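Local coordinates for protein serine protease pet (Escherichia coli, PDB 4OM9) that acts as a secreted enterotoxin of enteroaggregative Escherichia coli, an autotransporter serine protease that probably cleaves alpha-fodrin in host cells, at residues 708-713 against 740-745; 744-749 against 785-790; 761-766 against 801-806. All blocks are in the same frame, centred on the assembly; numbering follows the deposited sequence.

In the fold
All three contacts lie next to one another in the beta-helical stalk, their centres about 9 to 10 Å apart and each 29 to 38 Å from the centre of the chain. Interaction 1 pairs strands 708-712 and 740-744. The chain then turns through Lys744 and Asn745, which interaction 2 shares, and strand 747-755 pairs with strand 788-791. Interaction 3 opens later, where 761-766 meets 801-806, so its segments alternate along the chain with those of interaction 2. Segment 761-766 is tied back to the others: Ser762 OG and Gly764 N bond to Ala743, and Ser765 OG reaches Asp787. Each coil is thus stacked on the preceding one, extending the stalk of the passenger domain.

Interaction 1: residues 708-713 against 740-745; sequences DLTLTG and NFTAKN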
loop_
_atom_site.group_PDB
_atom_site.type_symbol
_atom_site.label_atom_id
_atom_site.label_comp_id
_atom_site.label_asym_id
_atom_site.label_seq_id
_atom_site.Cartn_x
_atom_site.Cartn_y
_atom_site.Cartn_z
ATOM N N ASP A 708 -6.845 10.160 21.522
ATOM C CA ASP A 708 -7.748 11.253 21.171
ATOM C C ASP A 708 -9.050 10.708 20.580
ATOM O O ASP A 708 -9.040 9.946 19.612
ATOM C CB ASP A 708 -7.089 12.213 20.185
ATOM C CG ASP A 708 -5.826 12.868 20.747
ATOM O OD1 ASP A 708 -5.439 12.562 21.892
ATOM O OD2 ASP A 708 -5.208 13.685 20.033
ATOM N N LEU A 709 -10.168 11.093 21.186
ATOM C CA LEU A 709 -11.493 10.754 20.679
ATOM C C LEU A 709 -12.329 12.021 20.487
ATOM O O LEU A 709 -12.568 12.794 21.428
ATOM C CB LEU A 709 -12.205 9.778 21.617
ATOM C CG LEU A 709 -13.636 9.395 21.233
ATOM C CD1 LEU A 709 -13.675 8.678 19.840
ATOM C CD2 LEU A 709 -14.242 8.529 22.307
ATOM N N THR A 710 -12.763 12.231 19.252
ATOM C CA THR A 710 -13.530 13.407 18.903
ATOM C C THR A 710 -14.862 13.013 18.277
ATOM O O THR A 710 -14.922 12.175 17.376
ATOM C CB THR A 710 -12.757 14.299 17.938
ATOM O OG1 THR A 710 -11.469 14.586 18.490
ATOM C CG2 THR A 710 -13.503 15.594 17.708
ATOM N N LEU A 711 -15.930 13.625 18.765
ATOM C CA LEU A 711 -17.269 13.313 18.304
ATOM C C LEU A 711 -17.944 14.573 17.763
ATOM O O LEU A 711 -18.048 15.581 18.464
ATOM C CB LEU A 711 -18.070 12.699 19.443
ATOM C CG LEU A 711 -17.327 11.591 20.186
ATOM C CD1 LEU A 711 -18.129 11.118 21.391
ATOM C CD2 LEU A 711 -17.043 10.442 19.236
ATOM N N THR A 712 -18.370 14.526 16.504
ATOM C CA THR A 712 -18.868 15.719 15.820
ATOM C C THR A 712 -20.043 15.414 14.925
ATOM O O THR A 712 -20.208 14.281 14.483
ATOM C CB THR A 712 -17.813 16.372 14.905
ATOM O OG1 THR A 712 -17.765 15.644 13.678
ATOM C CG2 THR A 712 -16.429 16.392 15.536
ATOM N N GLY A 713 -20.824 16.444 14.612
ATOM C CA GLY A 713 -21.899 16.320 13.645
ATOM C C GLY A 713 -21.365 15.915 12.291
ATOM O O GLY A 713 -20.161 15.986 12.052
ATOM N N ASN A 740 -7.487 12.811 25.410
ATOM C CA ASN A 740 -8.439 13.809 24.917
ATOM C C ASN A 740 -9.780 13.209 24.506
ATOM O O ASN A 740 -9.861 12.246 23.718
ATOM C CB ASN A 740 -7.863 14.585 23.735
ATOM C CG ASN A 740 -6.770 15.542 24.144
ATOM O OD1 ASN A 740 -6.928 16.318 25.094
ATOM N ND2 ASN A 740 -5.646 15.489 23.440
ATOM N N PHE A 741 -10.833 13.790 25.057
ATOM C CA PHE A 741 -12.189 13.418 24.721
ATOM C C PHE A 741 -12.943 14.690 24.349
ATOM O O PHE A 741 -13.337 15.471 25.215
ATOM C CB PHE A 741 -12.848 12.681 25.886
ATOM C CG PHE A 741 -14.271 12.276 25.627
ATOM C CD1 PHE A 741 -15.316 13.144 25.909
ATOM C CD2 PHE A 741 -14.567 11.020 25.122
ATOM C CE1 PHE A 741 -16.621 12.778 25.682
ATOM C CE2 PHE A 741 -15.876 10.643 24.889
ATOM C CZ PHE A 741 -16.904 11.522 25.171
ATOM N N THR A 742 -13.127 14.881 23.049
ATOM C CA THR A 742 -13.703 16.095 22.503
ATOM C C THR A 742 -15.058 15.868 21.829
ATOM O O THR A 742 -15.206 15.000 20.971
ATOM C CB THR A 742 -12.733 16.752 21.484
ATOM O OG1 THR A 742 -11.495 17.058 22.133
ATOM C CG2 THR A 742 -13.318 18.033 20.899
ATOM N N ALA A 743 -16.048 16.655 22.229
ATOM C CA ALA A 743 -17.339 16.666 21.561
ATOM C C ALA A 743 -17.640 18.086 21.116
ATOM O O ALA A 743 -17.448 19.031 21.883
ATOM C CB ALA A 743 -18.428 16.141 22.474
ATOM N N LYS A 744 -18.109 18.238 19.883
ATOM C CA LYS A 744 -18.300 19.557 19.288
ATOM C C LYS A 744 -19.108 19.494 17.997
ATOM O O LYS A 744 -19.359 18.412 17.464
ATOM C CB LYS A 744 -16.947 20.209 19.007
ATOM C CG LYS A 744 -16.178 19.546 17.884
ATOM C CD LYS A 744 -14.766 20.104 17.773
ATOM C CE LYS A 744 -13.970 19.380 16.688
ATOM N NZ LYS A 744 -12.627 19.986 16.450
ATOM N N ASN A 745 -19.502 20.666 17.502
ATOM C CA ASN A 745 -20.164 20.796 16.204
ATOM C C ASN A 745 -21.412 19.942 16.041
ATOM O O ASN A 745 -21.411 18.982 15.285
ATOM C CB ASN A 745 -19.182 20.466 15.080
ATOM C CG ASN A 745 -18.394 21.676 14.622
ATOM O OD1 ASN A 745 -17.371 22.028 15.214
ATOM N ND2 ASN A 745 -18.868 22.325 13.564
#
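Leu709 lies beside Phe741 on the buried face of the parallel pair, its CD2 methyl 3.7 Å from CE2 of the ring. Parallel pairing in register sends both side chains to the same face; with CG anti to the backbone N in each (chi1 177° and 179°), they then run side by side. Leu711 comes across obliquely and sets CD1 4.0 Å from Phe741 CZ, so the ring meets a methyl from each leucine. Small Ala743 completes this row and packs on Val749.

The other face is polar and more open. Asp708 and Asn740 run side by side, and Asn740 ND2 gives Asp708 OD1 a weak hydrogen bond of 3.3 Å. Thr710 stands beside Thr742, as beta-branched residues suit an extended strand. Lys744 stretches its straight aliphatic chain over the threonine methyls, with CE 3.9 Å from Thr710 CG2 and CG 3.9 Å from Thr712 CG2, its amine near Lys768.

Between the faces the backbones, only 9° from parallel, bond in alternation: Leu709 N to Asn740 O, Thr742 N to Leu709 O at 2.7 Å, Leu711 N to Thr742 O, and Lys744 N to Leu711 O. Beyond the strands Gly713 N bonds to Asn745 O at 2.7 Å, one residue further along than the alternation would give.

The chemistry largely divides by face: leucine and phenylalanine fill the inside, water-tolerant residues most of the outside, where buried Thr712 satisfies its hydroxyl on Gly713 O and lysine packs its methylenes while its probably charged end stays near the polar surface.

Interaction 2: residues 744-749 against 785-790; sequences KNQASV and GFDTSY
Val749 CB lies in the plane of the Tyr790 ring, at its edge next to CD1, and its CG1 methyl comes within 3.8 Å of the same CD1. Val749 O approaches that carbon obliquely, at 3.3 Å. The ring is also stacked with Phe763, while its hydroxyl is bonded to Gly751 O and Ser793 N, so a buried tyrosine has both ends provided for.

The second flat group is the carboxylate of Asp787. With CG between the backbone N and the carbonyl carbon (chi1 40°), the group faces the turn at Asn745, and OD1 takes a weak bond from Asn745 N at 3.1 Å. Its stronger partner is Ser765 OG, earlier in the same coil.

Along the strands, Ser789 N bonds to Ala747 O at 3.0 Å, and Val749 N to Ser789 O at 2.8 Å. On the side away from Val749 and Tyr790, Ser748 OG donates to Ser789 OG over 3.2 Å; serines are small enough to stand next to each other here, and Ser789 OG has a further weak bond with Met782 O.

The bend is thus held by weak bonds gathered on Asp787, its carbonyl O facing Gln746 N and Ala747 N and its OD1 facing Asn745 N, with Ser765 OG the firmer partner of the carboxylate. With Asp769 close to OD2, its charge is probably less comfortable, which Ser765 may partly offset.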
loop_
_atom_site.group_PDB
_atom_site.type_symbol
_atom_site.label_atom_id
_atom_site.label_comp_id
_atom_site.label_asym_id
_atom_site.label_seq_id
_atom_site.Cartn_x
_atom_site.Cartn_y
_atom_site.Cartn_z
ATOM N N LYS A 744 -18.109 18.238 19.883
ATOM C CA LYS A 744 -18.300 19.557 19.288
ATOM C C LYS A 744 -19.108 19.494 17.997
ATOM O O LYS A 744 -19.359 18.412 17.464
ATOM C CB LYS A 744 -16.947 20.209 19.007
ATOM C CG LYS A 744 -16.178 19.546 17.884
ATOM C CD LYS A 744 -14.766 20.104 17.773
ATOM C CE LYS A 744 -13.970 19.380 16.688
ATOM N NZ LYS A 744 -12.627 19.986 16.450
ATOM N N ASN A 745 -19.502 20.666 17.502
ATOM C CA ASN A 745 -20.164 20.796 16.204
ATOM C C ASN A 745 -21.412 19.942 16.041
ATOM O O ASN A 745 -21.411 18.982 15.285
ATOM C CB ASN A 745 -19.182 20.466 15.080
ATOM C CG ASN A 745 -18.394 21.676 14.622
ATOM O OD1 ASN A 745 -17.371 22.028 15.214
ATOM N ND2 ASN A 745 -18.868 22.325 13.564
ATOM N N GLN A 746 -22.475 20.312 16.747
ATOM C CA GLN A 746 -23.767 19.633 16.651
ATOM C C GLN A 746 -23.647 18.148 16.983
ATOM O O GLN A 746 -24.081 17.276 16.228
ATOM C CB GLN A 746 -24.377 19.853 15.266
ATOM C CG GLN A 746 -24.919 21.267 15.091
ATOM C CD GLN A 746 -25.317 21.579 13.670
ATOM O OE1 GLN A 746 -25.136 20.762 12.771
ATOM N NE2 GLN A 746 -25.864 22.768 13.458
ATOM N N ALA A 747 -23.041 17.891 18.136
ATOM C CA ALA A 747 -22.912 16.560 18.693
ATOM C C ALA A 747 -23.787 16.422 19.934
ATOM O O ALA A 747 -23.712 17.244 20.840
ATOM C CB ALA A 747 -21.465 16.275 19.037
ATOM N N SER A 748 -24.609 15.380 19.975
ATOM C CA SER A 748 -25.416 15.091 21.153
ATOM C C SER A 748 -24.956 13.785 21.798
ATOM O O SER A 748 -25.181 12.712 21.257
ATOM C CB SER A 748 -26.894 15.018 20.783
ATOM O OG SER A 748 -27.670 14.633 21.901
ATOM N N VAL A 749 -24.317 13.888 22.957
ATOM C CA VAL A 749 -23.605 12.767 23.561
ATOM C C VAL A 749 -24.262 12.266 24.839
ATOM O O VAL A 749 -24.356 12.994 25.828
ATOM C CB VAL A 749 -22.154 13.156 23.889
ATOM C CG1 VAL A 749 -21.391 11.970 24.458
ATOM C CG2 VAL A 749 -21.473 13.708 22.660
ATOM N N GLY A 785 -28.641 24.882 21.969
ATOM C CA GLY A 785 -27.523 25.425 21.224
ATOM C C GLY A 785 -26.878 24.180 20.651
ATOM O O GLY A 785 -27.499 23.487 19.850
ATOM N N PHE A 786 -25.639 23.890 21.024
ATOM C CA PHE A 786 -24.715 24.851 21.603
ATOM C C PHE A 786 -23.293 24.903 20.993
ATOM O O PHE A 786 -22.417 25.431 21.640
ATOM C CB PHE A 786 -24.550 24.593 23.099
ATOM C CG PHE A 786 -25.790 24.812 23.906
ATOM C CD1 PHE A 786 -26.210 26.089 24.230
ATOM C CD2 PHE A 786 -26.519 23.736 24.371
ATOM C CE1 PHE A 786 -27.350 26.284 24.984
ATOM C CE2 PHE A 786 -27.660 23.926 25.121
ATOM C CZ PHE A 786 -28.076 25.202 25.428
ATOM N N ASP A 787 -22.981 24.318 19.835
ATOM C CA ASP A 787 -23.693 23.248 19.163
ATOM C C ASP A 787 -23.310 21.909 19.789
ATOM O O ASP A 787 -22.756 21.054 19.124
ATOM C CB ASP A 787 -23.376 23.263 17.668
ATOM C CG ASP A 787 -21.912 23.561 17.385
ATOM O OD1 ASP A 787 -21.054 23.225 18.233
ATOM O OD2 ASP A 787 -21.620 24.134 16.318
ATOM N N THR A 788 -23.576 21.730 21.078
ATOM C CA THR A 788 -23.178 20.485 21.723
ATOM C C THR A 788 -23.941 20.216 23.002
ATOM O O THR A 788 -23.960 21.041 23.915
ATOM C CB THR A 788 -21.661 20.470 22.047
ATOM O OG1 THR A 788 -20.904 20.601 20.834
ATOM C CG2 THR A 788 -21.271 19.168 22.742
ATOM N N SER A 789 -24.578 19.055 23.073
ATOM C CA SER A 789 -25.194 18.639 24.322
ATOM C C SER A 789 -24.577 17.322 24.764
ATOM O O SER A 789 -24.183 16.499 23.934
ATOM C CB SER A 789 -26.712 18.506 24.184
ATOM O OG SER A 789 -27.056 17.293 23.539
ATOM N N TYR A 790 -24.475 17.159 26.077
ATOM C CA TYR A 790 -23.999 15.945 26.703
ATOM C C TYR A 790 -24.922 15.574 27.848
ATOM O O TYR A 790 -25.596 16.453 28.402
ATOM C CB TYR A 790 -22.559 16.114 27.204
ATOM C CG TYR A 790 -22.173 15.043 28.188
ATOM C CD1 TYR A 790 -21.781 13.783 27.753
ATOM C CD2 TYR A 790 -22.257 15.271 29.555
ATOM C CE1 TYR A 790 -21.460 12.793 28.655
ATOM C CE2 TYR A 790 -21.941 14.291 30.458
ATOM C CZ TYR A 790 -21.547 13.057 30.010
ATOM O OH TYR A 790 -21.236 12.089 30.929
#

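Interaction 3: residues 761-766 against 801-806; sequences LSFGSA and LAMNNA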
loop_
_atom_site.group_PDB
_atom_site.type_symbol
_atom_site.label_atom_id
_atom_site.label_comp_id
_atom_site.label_asym_id
_atom_site.label_seq_id
_atom_site.Cartn_x
_atom_site.Cartn_y
_atom_site.Cartn_z
ATOM N N LEU A 761 -10.703 18.321 28.138
ATOM C CA LEU A 761 -11.650 18.604 27.059
ATOM C C LEU A 761 -13.072 18.057 27.330
ATOM O O LEU A 761 -13.225 17.147 28.152
ATOM C CB LEU A 761 -11.044 18.063 25.752
ATOM C CG LEU A 761 -9.918 18.985 25.254
ATOM C CD1 LEU A 761 -9.223 18.434 24.027
ATOM C CD2 LEU A 761 -10.450 20.396 24.991
ATOM N N SER A 762 -14.121 18.604 26.689
ATOM C CA SER A 762 -14.071 19.603 25.607
ATOM C C SER A 762 -15.347 20.401 25.399
ATOM O O SER A 762 -15.299 21.610 25.196
ATOM C CB SER A 762 -13.829 18.933 24.285
ATOM O OG SER A 762 -15.053 18.352 23.864
ATOM N N PHE A 763 -16.467 19.668 25.393
ATOM C CA PHE A 763 -17.782 20.067 24.847
ATOM C C PHE A 763 -17.900 21.442 24.187
ATOM O O PHE A 763 -17.705 22.471 24.825
ATOM C CB PHE A 763 -18.851 19.991 25.938
ATOM C CG PHE A 763 -18.868 18.697 26.693
ATOM C CD1 PHE A 763 -18.807 17.488 26.037
ATOM C CD2 PHE A 763 -18.951 18.700 28.075
ATOM C CE1 PHE A 763 -18.819 16.296 26.749
ATOM C CE2 PHE A 763 -18.968 17.526 28.791
ATOM C CZ PHE A 763 -18.903 16.319 28.129
ATOM N N GLY A 764 -18.256 21.454 22.910
ATOM C CA GLY A 764 -18.555 22.700 22.233
ATOM C C GLY A 764 -17.437 23.255 21.378
ATOM O O GLY A 764 -16.272 23.286 21.781
ATOM N N SER A 765 -17.813 23.699 20.183
ATOM C CA SER A 765 -16.879 24.292 19.239
ATOM C C SER A 765 -16.173 25.494 19.846
ATOM O O SER A 765 -16.795 26.529 20.078
ATOM C CB SER A 765 -17.611 24.711 17.965
ATOM O OG SER A 765 -18.473 23.684 17.509
ATOM N N ALA A 766 -14.876 25.347 20.101
ATOM C CA ALA A 766 -14.075 26.416 20.691
ATOM C C ALA A 766 -14.022 27.646 19.786
ATOM O O ALA A 766 -13.077 27.820 19.017
ATOM C CB ALA A 766 -12.669 25.918 20.984
ATOM N N LEU A 801 -12.044 20.436 31.739
ATOM C CA LEU A 801 -13.292 20.429 30.978
ATOM C C LEU A 801 -13.606 21.769 30.315
ATOM O O LEU A 801 -14.214 22.640 30.935
ATOM C CB LEU A 801 -14.464 20.023 31.872
ATOM C CG LEU A 801 -15.739 19.712 31.087
ATOM C CD1 LEU A 801 -15.428 18.716 29.951
ATOM C CD2 LEU A 801 -16.844 19.183 31.978
ATOM N N ALA A 802 -13.207 21.931 29.057
ATOM C CA ALA A 802 -13.512 23.154 28.318
ATOM C C ALA A 802 -14.994 23.185 27.964
ATOM O O ALA A 802 -15.616 22.137 27.808
ATOM C CB ALA A 802 -12.661 23.254 27.074
ATOM N N MET A 803 -15.570 24.381 27.867
ATOM C CA MET A 803 -17.007 24.517 27.630
ATOM C C MET A 803 -17.385 25.732 26.797
ATOM O O MET A 803 -18.248 26.509 27.203
ATOM C CB MET A 803 -17.768 24.616 28.953
ATOM C CG MET A 803 -17.263 23.760 30.094
ATOM S SD MET A 803 -17.952 22.103 30.106
ATOM C CE MET A 803 -18.640 22.091 31.763
ATOM N N ASN A 804 -16.749 25.915 25.648
ATOM C CA ASN A 804 -17.177 26.986 24.759
ATOM C C ASN A 804 -18.538 26.658 24.186
ATOM O O ASN A 804 -18.639 26.019 23.139
ATOM C CB ASN A 804 -16.177 27.219 23.632
ATOM C CG ASN A 804 -14.907 27.864 24.112
ATOM O OD1 ASN A 804 -14.477 27.642 25.244
ATOM N ND2 ASN A 804 -14.295 28.677 23.259
ATOM N N ASN A 805 -19.574 27.070 24.912
ATOM C CA ASN A 805 -20.956 26.963 24.471
ATOM C C ASN A 805 -21.393 25.495 24.514
ATOM O O ASN A 805 -20.943 24.682 23.723
ATOM C CB ASN A 805 -21.101 27.597 23.073
ATOM C CG ASN A 805 -22.538 27.936 22.715
ATOM O OD1 ASN A 805 -23.446 27.801 23.531
ATOM N ND2 ASN A 805 -22.749 28.356 21.474
ATOM N N ALA A 806 -22.253 25.167 25.475
ATOM C CA ALA A 806 -22.656 23.786 25.753
ATOM C C ALA A 806 -23.949 23.879 26.644
ATOM O O ALA A 806 -24.569 24.939 26.579
ATOM C CB ALA A 806 -21.492 23.035 26.361
#
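Phe763 and Met803 both carry CG anti to the carbonyl carbon (chi1 -50° and -38°), and their side chains leave the two coils side by side, pointing the same way. A bend at chi2 (-87°) of the methionine then brings SD 4.1 Å from Phe763 CD2, near the ring plane at the edge. This is a Met-aromatic contact, 5.4 Å from SD to the ring centroid of Phe763. Leu801 brings its CD1 methyl 3.9 Å from Phe763 CE2, and Ala806 puts its CB 4.1 Å from Phe763 CB, an alanine being small enough to lie close to the base of the phenylalanine.

Gly764 suits the next place in the row. Its positive phi is one that glycine accepts readily, and without a side chain its CA can lie 3.4 Å from both Asn804 O and Asn805 O. Asn804, at the centre of an inverse gamma turn, directs its amide to the adjoining coil, where ND2 is 3.4 Å from Ala766 CA; that ND2 also makes a weak bond to Asp767.

No hydrogen bond links the two segments, in contrast to the regular strands nearby. Apolar side chains and CA-H...O contacts join them instead, while Ser762 bonds back to Ala743 and Leu801 and Phe763 both pack on Ile794. Coil stacked on coil with buried side chains in line is consistent with the right-handed parallel beta-helix known from autotransporter passenger domains, here in a part where the strands are irregular.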